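Side-chain contacts in rhamnonate dehydratase (Gibberella zeae PH-1, PDB 3FXG), which probably catalyses the magnesium-dependent dehydration of L-rhamnonate to its 2-keto-3-deoxy acid, as a member of the enolase superfamily: residues 115-120 and 277-282; 94-99 and 121-126; 44-49 and 57-62. All coordinates share one frame; numbering follows the deposited sequence.

Contact 1. Residues 115-120 and 277-282; sequences QMYRAS and EYSRYG
Y117 of helix 109-119 reaches S279 and Y281 of the segment 277-282. Direct contact is light and centres on the end of the Y117 phenol. With CG anti to the backbone N (chi1 -174°), the phenol extends from its helix until OH of Y117 lies 3.6 Å from OG of S279. Beside it, CE1 of Y117 comes to 3.8 Å from CB of S279. The one apolar pair is at the margin, where CE2 of Y117 stands 4.4 Å from CE2 of Y281.

Polar linkage across the gap runs through water. One molecule donates to both hydroxyls. It is 3.0 Å from OH of Y117 and closer to OG of S279, at 2.7 Å. S279 in turn gives its own proton to the carbonyl of Y278, OG to O 2.7 Å, which leaves its oxygen turned to the water as an acceptor. A second water accepts from NH1 of R118 at 2.9 Å, in the guanidinium plane, and donates to OH of Y281.

Other subunits supply the strongest partners: D254 of the second subunit binds OH of Y117, and D319 of the third binds OH of Y281. The chemistry implies a hydrated polar seam between the N-terminal domain and the barrel, with both phenols tied into the oligomer.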
loop_
_atom_site.group_PDB
_atom_site.type_symbol
_atom_site.label_atom_id
_atom_site.label_comp_id
_atom_site.label_asym_id
_atom_site.label_seq_id
_atom_site.Cartn_x
_atom_site.Cartn_y
_atom_site.Cartn_z
ATOM N N GLN A 115 -21.037 0.504 29.868
ATOM C CA GLN A 115 -20.991 1.545 30.885
ATOM C C GLN A 115 -19.707 1.468 31.708
ATOM O O GLN A 115 -19.013 2.465 31.880
ATOM C CB GLN A 115 -22.214 1.455 31.803
ATOM C CG GLN A 115 -23.531 1.740 31.083
ATOM C CD GLN A 115 -24.714 1.793 32.024
ATOM O OE1 GLN A 115 -24.798 1.015 32.975
ATOM N NE2 GLN A 115 -25.650 2.702 31.754
HETATM N N MSE A 116 -19.382 0.282 32.210
HETATM C CA MSE A 116 -18.176 0.135 33.008
HETATM C C MSE A 116 -16.923 0.436 32.194
HETATM O O MSE A 116 -15.995 1.081 32.684
HETATM C CB MSE A 116 -18.087 -1.282 33.591
HETATM C CG MSE A 116 -19.180 -1.611 34.603
HETATM SE SE MSE A 116 -18.856 -3.304 35.493
HETATM C CE MSE A 116 -19.564 -4.497 34.144
ATOM N N TYR A 117 -16.895 -0.019 30.945
ATOM C CA TYR A 117 -15.725 0.208 30.101
ATOM C C TYR A 117 -15.556 1.673 29.703
ATOM O O TYR A 117 -14.478 2.246 29.854
ATOM C CB TYR A 117 -15.801 -0.645 28.829
ATOM C CG TYR A 117 -14.545 -0.553 27.989
ATOM C CD1 TYR A 117 -13.443 -1.367 28.255
ATOM C CD2 TYR A 117 -14.438 0.388 26.962
ATOM C CE1 TYR A 117 -12.258 -1.244 27.515
ATOM C CE2 TYR A 117 -13.261 0.522 26.223
ATOM C CZ TYR A 117 -12.177 -0.297 26.503
ATOM O OH TYR A 117 -11.015 -0.172 25.770
ATOM N N ARG A 118 -16.618 2.284 29.193
ATOM C CA ARG A 118 -16.520 3.670 28.763
ATOM C C ARG A 118 -16.374 4.655 29.919
ATOM O O ARG A 118 -15.738 5.695 29.769
ATOM C CB ARG A 118 -17.716 4.028 27.866
ATOM C CG ARG A 118 -17.669 3.301 26.513
ATOM C CD ARG A 118 -18.842 3.651 25.602
ATOM N NE ARG A 118 -18.808 5.024 25.091
ATOM C CZ ARG A 118 -17.987 5.466 24.140
ATOM N NH1 ARG A 118 -17.102 4.652 23.574
ATOM N NH2 ARG A 118 -18.074 6.722 23.721
ATOM N N ALA A 119 -16.939 4.323 31.075
ATOM C CA ALA A 119 -16.832 5.203 32.237
ATOM C C ALA A 119 -15.443 5.144 32.874
ATOM O O ALA A 119 -15.059 6.048 33.611
ATOM C CB ALA A 119 -17.892 4.841 33.268
ATOM N N SER A 120 -14.689 4.084 32.596
ATOM C CA SER A 120 -13.351 3.948 33.162
ATOM C C SER A 120 -12.248 4.139 32.125
ATOM O O SER A 120 -11.074 3.897 32.408
ATOM C CB SER A 120 -13.187 2.577 33.827
ATOM O OG SER A 120 -13.378 1.525 32.896
ATOM N N GLU A 277 -3.628 -8.673 26.085
ATOM C CA GLU A 277 -4.296 -7.675 25.251
ATOM C C GLU A 277 -5.720 -7.550 25.811
ATOM O O GLU A 277 -6.228 -8.488 26.425
ATOM C CB GLU A 277 -4.314 -8.123 23.787
ATOM C CG GLU A 277 -4.832 -7.070 22.818
ATOM C CD GLU A 277 -4.239 -5.692 23.078
ATOM O OE1 GLU A 277 -4.716 -4.998 24.003
ATOM O OE2 GLU A 277 -3.288 -5.309 22.363
ATOM N N TYR A 278 -6.364 -6.403 25.599
ATOM C CA TYR A 278 -7.699 -6.164 26.157
ATOM C C TYR A 278 -8.688 -5.477 25.216
ATOM O O TYR A 278 -8.291 -4.708 24.343
ATOM C CB TYR A 278 -7.571 -5.297 27.415
ATOM C CG TYR A 278 -6.419 -5.679 28.321
ATOM C CD1 TYR A 278 -6.632 -6.413 29.486
ATOM C CD2 TYR A 278 -5.108 -5.327 27.994
ATOM C CE1 TYR A 278 -5.565 -6.787 30.306
ATOM C CE2 TYR A 278 -4.038 -5.698 28.803
ATOM C CZ TYR A 278 -4.273 -6.428 29.955
ATOM O OH TYR A 278 -3.210 -6.794 30.748
ATOM N N SER A 279 -9.977 -5.746 25.446
ATOM C CA SER A 279 -11.104 -5.180 24.693
ATOM C C SER A 279 -11.179 -5.586 23.229
ATOM O O SER A 279 -10.202 -6.057 22.645
ATOM C CB SER A 279 -11.111 -3.648 24.781
ATOM O OG SER A 279 -10.342 -3.066 23.739
ATOM N N ARG A 280 -12.353 -5.389 22.633
ATOM C CA ARG A 280 -12.546 -5.736 21.232
ATOM C C ARG A 280 -11.669 -4.849 20.357
ATOM O O ARG A 280 -11.252 -5.247 19.271
ATOM C CB ARG A 280 -14.025 -5.596 20.834
ATOM C CG ARG A 280 -14.673 -4.223 21.069
ATOM C CD ARG A 280 -16.155 -4.282 20.667
ATOM N NE ARG A 280 -16.885 -3.024 20.834
ATOM C CZ ARG A 280 -17.612 -2.704 21.903
ATOM N NH1 ARG A 280 -17.711 -3.546 22.926
ATOM N NH2 ARG A 280 -18.267 -1.549 21.937
ATOM N N TYR A 281 -11.371 -3.654 20.854
ATOM C CA TYR A 281 -10.536 -2.703 20.126
ATOM C C TYR A 281 -9.083 -3.151 20.138
ATOM O O TYR A 281 -8.338 -2.909 19.186
ATOM C CB TYR A 281 -10.662 -1.325 20.766
ATOM C CG TYR A 281 -12.088 -0.841 20.790
ATOM C CD1 TYR A 281 -12.730 -0.462 19.611
ATOM C CD2 TYR A 281 -12.810 -0.797 21.979
ATOM C CE1 TYR A 281 -14.060 -0.050 19.617
ATOM C CE2 TYR A 281 -14.140 -0.387 21.997
ATOM C CZ TYR A 281 -14.756 -0.014 20.811
ATOM O OH TYR A 281 -16.068 0.394 20.817
ATOM N N GLY A 282 -8.680 -3.802 21.224
ATOM C CA GLY A 282 -7.318 -4.281 21.316
ATOM C C GLY A 282 -7.119 -5.490 20.424
ATOM O O GLY A 282 -6.120 -5.596 19.715
HETATM O O HOH W 1 -8.482 -1.354 24.793
HETATM O O HOH W 2 -16.034 2.001 23.446
#

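Contact 2. Residues 94-99 and 121-126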
loop_
_atom_site.group_PDB
_atom_site.type_symbol
_atom_site.label_atom_id
_atom_site.label_comp_id
_atom_site.label_asym_id
_atom_site.label_seq_id
_atom_site.Cartn_x
_atom_site.Cartn_y
_atom_site.Cartn_z
ATOM N N HIS A 94 -16.129 -1.387 44.263
ATOM C CA HIS A 94 -17.070 -0.596 45.048
ATOM C C HIS A 94 -17.035 0.904 44.815
ATOM O O HIS A 94 -18.078 1.549 44.770
ATOM C CB HIS A 94 -16.863 -0.894 46.534
ATOM C CG HIS A 94 -17.082 -2.332 46.887
ATOM N ND1 HIS A 94 -18.333 -2.911 46.905
ATOM C CD2 HIS A 94 -16.205 -3.323 47.174
ATOM C CE1 HIS A 94 -18.217 -4.196 47.188
ATOM N NE2 HIS A 94 -16.936 -4.472 47.355
ATOM N N GLN A 95 -15.845 1.472 44.662
ATOM C CA GLN A 95 -15.747 2.910 44.451
ATOM C C GLN A 95 -16.230 3.366 43.075
ATOM O O GLN A 95 -16.815 4.442 42.942
ATOM C CB GLN A 95 -14.309 3.380 44.676
ATOM C CG GLN A 95 -13.850 3.311 46.126
ATOM C CD GLN A 95 -14.692 4.179 47.046
ATOM O OE1 GLN A 95 -15.518 3.679 47.810
ATOM N NE2 GLN A 95 -14.492 5.488 46.966
ATOM N N HIS A 96 -16.009 2.552 42.050
ATOM C CA HIS A 96 -16.427 2.957 40.716
ATOM C C HIS A 96 -17.572 2.178 40.073
ATOM O O HIS A 96 -18.594 2.753 39.700
ATOM C CB HIS A 96 -15.221 2.931 39.766
ATOM C CG HIS A 96 -15.433 3.697 38.495
ATOM N ND1 HIS A 96 -14.502 3.724 37.479
ATOM C CD2 HIS A 96 -16.460 4.479 38.084
ATOM C CE1 HIS A 96 -14.946 4.490 36.499
ATOM N NE2 HIS A 96 -16.130 4.961 36.840
ATOM N N PHE A 97 -17.415 0.866 39.961
ATOM C CA PHE A 97 -18.407 0.055 39.271
ATOM C C PHE A 97 -19.729 -0.289 39.950
ATOM O O PHE A 97 -20.729 -0.500 39.265
ATOM C CB PHE A 97 -17.717 -1.213 38.758
ATOM C CG PHE A 97 -16.498 -0.924 37.929
ATOM C CD1 PHE A 97 -16.600 -0.153 36.772
ATOM C CD2 PHE A 97 -15.240 -1.367 38.329
ATOM C CE1 PHE A 97 -15.465 0.177 36.029
ATOM C CE2 PHE A 97 -14.101 -1.044 37.595
ATOM C CZ PHE A 97 -14.213 -0.268 36.442
ATOM N N GLU A 98 -19.762 -0.321 41.279
ATOM C CA GLU A 98 -21.004 -0.667 41.968
ATOM C C GLU A 98 -22.192 0.195 41.535
ATOM O O GLU A 98 -23.316 -0.297 41.431
ATOM C CB GLU A 98 -20.826 -0.569 43.487
ATOM C CG GLU A 98 -22.009 -1.128 44.267
ATOM C CD GLU A 98 -21.749 -1.228 45.763
ATOM O OE1 GLU A 98 -20.574 -1.368 46.167
ATOM O OE2 GLU A 98 -22.726 -1.185 46.536
ATOM N N ARG A 99 -21.937 1.471 41.262
ATOM C CA ARG A 99 -22.993 2.399 40.860
ATOM C C ARG A 99 -23.772 1.978 39.613
ATOM O O ARG A 99 -24.939 2.333 39.459
ATOM C CB ARG A 99 -22.406 3.797 40.632
ATOM C CG ARG A 99 -21.584 3.946 39.351
ATOM C CD ARG A 99 -20.898 5.312 39.303
ATOM N NE ARG A 99 -19.823 5.410 40.292
ATOM C CZ ARG A 99 -19.269 6.552 40.688
ATOM N NH1 ARG A 99 -19.686 7.707 40.184
ATOM N NH2 ARG A 99 -18.295 6.540 41.588
HETATM N N MSE A 121 -12.618 4.573 30.924
HETATM C CA MSE A 121 -11.623 4.773 29.880
HETATM C C MSE A 121 -10.559 5.799 30.239
HETATM O O MSE A 121 -9.422 5.689 29.784
HETATM C CB MSE A 121 -12.278 5.197 28.563
HETATM C CG MSE A 121 -13.017 4.094 27.840
HETATM SE SE MSE A 121 -13.043 4.413 25.927
HETATM C CE MSE A 121 -13.514 6.287 25.935
ATOM N N PHE A 122 -10.910 6.790 31.055
ATOM C CA PHE A 122 -9.938 7.816 31.403
ATOM C C PHE A 122 -8.752 7.277 32.196
ATOM O O PHE A 122 -7.720 7.936 32.294
ATOM C CB PHE A 122 -10.613 8.996 32.128
ATOM C CG PHE A 122 -11.082 8.692 33.523
ATOM C CD1 PHE A 122 -10.342 9.118 34.625
ATOM C CD2 PHE A 122 -12.282 8.021 33.741
ATOM C CE1 PHE A 122 -10.796 8.885 35.923
ATOM C CE2 PHE A 122 -12.745 7.781 35.035
ATOM C CZ PHE A 122 -12.003 8.215 36.128
ATOM N N TYR A 123 -8.880 6.070 32.738
ATOM C CA TYR A 123 -7.770 5.471 33.480
ATOM C C TYR A 123 -7.656 3.981 33.181
ATOM O O TYR A 123 -6.886 3.270 33.823
ATOM C CB TYR A 123 -7.942 5.700 34.990
ATOM C CG TYR A 123 -9.036 4.885 35.657
ATOM C CD1 TYR A 123 -8.769 3.627 36.200
ATOM C CD2 TYR A 123 -10.337 5.378 35.747
ATOM C CE1 TYR A 123 -9.776 2.881 36.819
ATOM C CE2 TYR A 123 -11.351 4.641 36.363
ATOM C CZ TYR A 123 -11.064 3.394 36.894
ATOM O OH TYR A 123 -12.068 2.658 37.487
ATOM N N GLY A 124 -8.398 3.516 32.180
ATOM C CA GLY A 124 -8.373 2.101 31.860
ATOM C C GLY A 124 -8.032 1.692 30.443
ATOM O O GLY A 124 -6.907 1.899 29.983
ATOM N N ARG A 125 -9.019 1.104 29.767
ATOM C CA ARG A 125 -8.904 0.596 28.399
ATOM C C ARG A 125 -8.105 -0.700 28.376
ATOM O O ARG A 125 -8.416 -1.620 27.617
ATOM C CB ARG A 125 -8.271 1.633 27.467
ATOM C CG ARG A 125 -9.146 2.858 27.264
ATOM C CD ARG A 125 -8.703 3.697 26.071
ATOM N NE ARG A 125 -7.323 4.167 26.178
ATOM C CZ ARG A 125 -6.328 3.752 25.400
ATOM N NH1 ARG A 125 -6.559 2.849 24.455
ATOM N NH2 ARG A 125 -5.109 4.264 25.543
ATOM N N LYS A 126 -7.077 -0.777 29.213
ATOM C CA LYS A 126 -6.271 -1.985 29.287
ATOM C C LYS A 126 -5.792 -2.201 30.718
ATOM O O LYS A 126 -5.864 -1.295 31.547
ATOM C CB LYS A 126 -5.072 -1.882 28.337
ATOM C CG LYS A 126 -5.479 -1.693 26.869
ATOM C CD LYS A 126 -4.309 -1.833 25.921
ATOM C CE LYS A 126 -4.693 -1.425 24.498
ATOM N NZ LYS A 126 -5.782 -2.257 23.903
#
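H96 of helix 86-101 and Y123 of the loop 121-126 come from opposite directions and meet through one short, nearly straight hydrogen bond, ND1 of H96 to OH of Y123, 2.7 Å and 171°. Either group could be the donor. The hydroxyl lies at the edge of the imidazole, in its plane, and the two rings approach rim to rim with planes at 36°, neither covering the other. CG of H96 is anti to its backbone N (chi1 -163°), which carries the imidazole out from the helix toward the loop.

This is the tight part. The looser part lies around it, in the approaches of F97 and F122. Y123 brings its hydroxyl to 3.8 Å from CZ of F97, whose ring packs further on M116 and on I133 of helix 128-148. CE2 of F122 comes no nearer than 4.2 Å to CE1 of H96. Beside it in the loop, CD2 of Y123 stands over one face of the F122 ring, toward its rim. The outer face of helix 86-101, turned from the loop, is partly exposed.

NE2 of H96 is used as well, bonded to O of W59 in the second subunit, so both imidazole nitrogens are held. The helix and loop belong to the N-terminal capping domain of the enolase superfamily, here packed at a subunit interface.

Contact 3. Residues 44-49 and 57-62; sequences TPASKW and TSWGIN
Torsions on both sides bring W59 against T44 and A46. CG of W59 stands between its backbone N and carbonyl carbon (chi1 50°), and chi2 of -95° turns the indole broadside to the segment 44-49. T44 has OG1 in the equivalent place, where the hydroxyl can serve its own turn and, through a water, the indole N-H.

The methyl of A46 lies over one face of the five-membered ring of W59: its CB is 3.8 Å from the ring centroid and 18° off the normal, a CH-pi contact. CD1 of W59 is the closest ring atom to that CB, at 3.6 Å. The methyl is thus over the five-membered ring, and so toward one end of the indole as a whole. Against the opposite face lies the backbone N of I61, and the indole is sandwiched between the segment 44-49 and its own chain.

T44 crosses obliquely over the side of the indole that carries NE1, CE2 and CZ2. Its CB is 4.0 Å from CZ2 of W59. A water joins the polar atoms: NE1 of W59 donates to it at 2.9 Å. OG1 of T44 lies 3.0 Å from the same molecule. OG1 of T44 also accepts from the N of A46 at 3.1 Å, forming an ST turn. The N of T44 gives its proton to OG of S47 at 2.8 Å. These bonds fix the turn that presents the A46 methyl.

The second subunit backs both segments, its A119 packing on W59 and its M121 on P45. Type I beta turns shape the pairing, two turns of one long loop between helix 36-39 and strand 66-73. With the T44 side chain about 11 Å from the magnesium ion, this is consistent with a capping-region loop near the active site, as in other enolase-superfamily members.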
loop_
_atom_site.group_PDB
_atom_site.type_symbol
_atom_site.label_atom_id
_atom_site.label_comp_id
_atom_site.label_asym_id
_atom_site.label_seq_id
_atom_site.Cartn_x
_atom_site.Cartn_y
_atom_site.Cartn_z
ATOM N N THR A 44 11.445 -13.630 30.792
ATOM C CA THR A 44 10.389 -12.644 31.017
ATOM C C THR A 44 10.892 -11.247 30.638
ATOM O O THR A 44 12.074 -11.067 30.334
ATOM C CB THR A 44 9.960 -12.604 32.503
ATOM O OG1 THR A 44 10.921 -11.856 33.257
ATOM C CG2 THR A 44 9.863 -14.015 33.081
ATOM N N PRO A 45 9.996 -10.242 30.641
ATOM C CA PRO A 45 10.381 -8.869 30.297
ATOM C C PRO A 45 11.412 -8.297 31.274
ATOM O O PRO A 45 12.120 -7.344 30.950
ATOM C CB PRO A 45 9.057 -8.108 30.368
ATOM C CG PRO A 45 8.056 -9.144 29.967
ATOM C CD PRO A 45 8.529 -10.356 30.744
ATOM N N ALA A 46 11.488 -8.883 32.467
ATOM C CA ALA A 46 12.425 -8.421 33.489
ATOM C C ALA A 46 13.712 -9.242 33.549
ATOM O O ALA A 46 14.600 -8.949 34.347
ATOM C CB ALA A 46 11.745 -8.427 34.855
ATOM N N SER A 47 13.815 -10.266 32.708
ATOM C CA SER A 47 15.002 -11.117 32.697
ATOM C C SER A 47 16.267 -10.366 32.297
ATOM O O SER A 47 17.374 -10.892 32.415
ATOM C CB SER A 47 14.788 -12.309 31.760
ATOM O OG SER A 47 13.778 -13.163 32.264
ATOM N N LYS A 48 16.094 -9.135 31.824
ATOM C CA LYS A 48 17.212 -8.293 31.412
ATOM C C LYS A 48 18.108 -7.962 32.608
ATOM O O LYS A 48 19.290 -7.655 32.445
ATOM C CB LYS A 48 16.686 -6.986 30.804
ATOM C CG LYS A 48 15.657 -7.170 29.690
ATOM C CD LYS A 48 15.028 -5.842 29.269
ATOM C CE LYS A 48 16.047 -4.873 28.687
ATOM N NZ LYS A 48 16.622 -5.347 27.393
ATOM N N TRP A 49 17.544 -8.039 33.810
ATOM C CA TRP A 49 18.285 -7.712 35.024
ATOM C C TRP A 49 18.517 -8.917 35.939
ATOM O O TRP A 49 17.578 -9.608 36.335
ATOM C CB TRP A 49 17.538 -6.597 35.760
ATOM C CG TRP A 49 17.239 -5.439 34.847
ATOM C CD1 TRP A 49 18.146 -4.582 34.289
ATOM C CD2 TRP A 49 15.955 -5.054 34.332
ATOM N NE1 TRP A 49 17.509 -3.692 33.456
ATOM C CE2 TRP A 49 16.165 -3.958 33.465
ATOM C CE3 TRP A 49 14.648 -5.531 34.518
ATOM C CZ2 TRP A 49 15.114 -3.327 32.781
ATOM C CZ3 TRP A 49 13.601 -4.902 33.836
ATOM C CH2 TRP A 49 13.844 -3.812 32.979
ATOM N N THR A 57 8.648 -13.918 41.017
ATOM C CA THR A 57 8.072 -13.171 42.129
ATOM C C THR A 57 9.000 -12.017 42.508
ATOM O O THR A 57 8.554 -11.005 43.052
ATOM C CB THR A 57 7.846 -14.064 43.377
ATOM O OG1 THR A 57 9.076 -14.690 43.758
ATOM C CG2 THR A 57 6.797 -15.133 43.083
ATOM N N SER A 58 10.288 -12.163 42.204
ATOM C CA SER A 58 11.263 -11.124 42.524
ATOM C C SER A 58 10.834 -9.775 41.950
ATOM O O SER A 58 10.906 -8.753 42.640
ATOM C CB SER A 58 12.649 -11.500 41.991
ATOM O OG SER A 58 12.673 -11.531 40.574
ATOM N N TRP A 59 10.379 -9.770 40.698
ATOM C CA TRP A 59 9.938 -8.525 40.080
ATOM C C TRP A 59 8.453 -8.229 40.285
ATOM O O TRP A 59 7.948 -7.208 39.819
ATOM C CB TRP A 59 10.298 -8.476 38.582
ATOM C CG TRP A 59 9.903 -9.666 37.760
ATOM C CD1 TRP A 59 10.683 -10.745 37.453
ATOM C CD2 TRP A 59 8.652 -9.870 37.090
ATOM N NE1 TRP A 59 9.998 -11.605 36.628
ATOM C CE2 TRP A 59 8.749 -11.095 36.390
ATOM C CE3 TRP A 59 7.460 -9.139 37.012
ATOM C CZ2 TRP A 59 7.697 -11.605 35.620
ATOM C CZ3 TRP A 59 6.408 -9.648 36.243
ATOM C CH2 TRP A 59 6.537 -10.870 35.559
ATOM N N GLY A 60 7.753 -9.130 40.973
ATOM C CA GLY A 60 6.351 -8.896 41.285
ATOM C C GLY A 60 5.217 -9.560 40.524
ATOM O O GLY A 60 4.095 -9.063 40.568
ATOM N N ILE A 61 5.467 -10.678 39.853
ATOM C CA ILE A 61 4.392 -11.328 39.108
ATOM C C ILE A 61 3.212 -11.713 40.012
ATOM O O ILE A 61 2.087 -11.889 39.543
ATOM C CB ILE A 61 4.902 -12.594 38.380
ATOM C CG1 ILE A 61 3.918 -12.989 37.275
ATOM C CG2 ILE A 61 5.060 -13.745 39.379
ATOM C CD1 ILE A 61 4.432 -14.084 36.353
ATOM N N ASN A 62 3.472 -11.816 41.310
ATOM C CA ASN A 62 2.447 -12.206 42.276
ATOM C C ASN A 62 2.002 -11.050 43.172
ATOM O O ASN A 62 1.346 -11.264 44.192
ATOM C CB ASN A 62 2.999 -13.330 43.154
ATOM C CG ASN A 62 4.180 -12.878 43.997
ATOM O OD1 ASN A 62 4.947 -11.997 43.591
ATOM N ND2 ASN A 62 4.341 -13.481 45.170
HETATM O O HOH W 3 12.126 -13.323 35.587
#

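Contacts 1 and 2 lie side by side, their centres 10 Å apart, and touch directly: NZ of K126 forms a salt bridge with OE1 of E277, 2.9 Å, tying the loop of contact 2 to the chain just past the magnesium ligand E275. D222 and E248 complete the protein side of that site. Contact 3 stands apart within the chain, centred about 27 Å from each of the others, yet it too belongs to the wider surroundings of the magnesium ion. The separation closes across the subunit interface: side chains of helices 109-119 and 86-101, from contacts 1 and 2, bond to backbone carbonyls of contact 3 in the second subunit, and these bonds are made reciprocally.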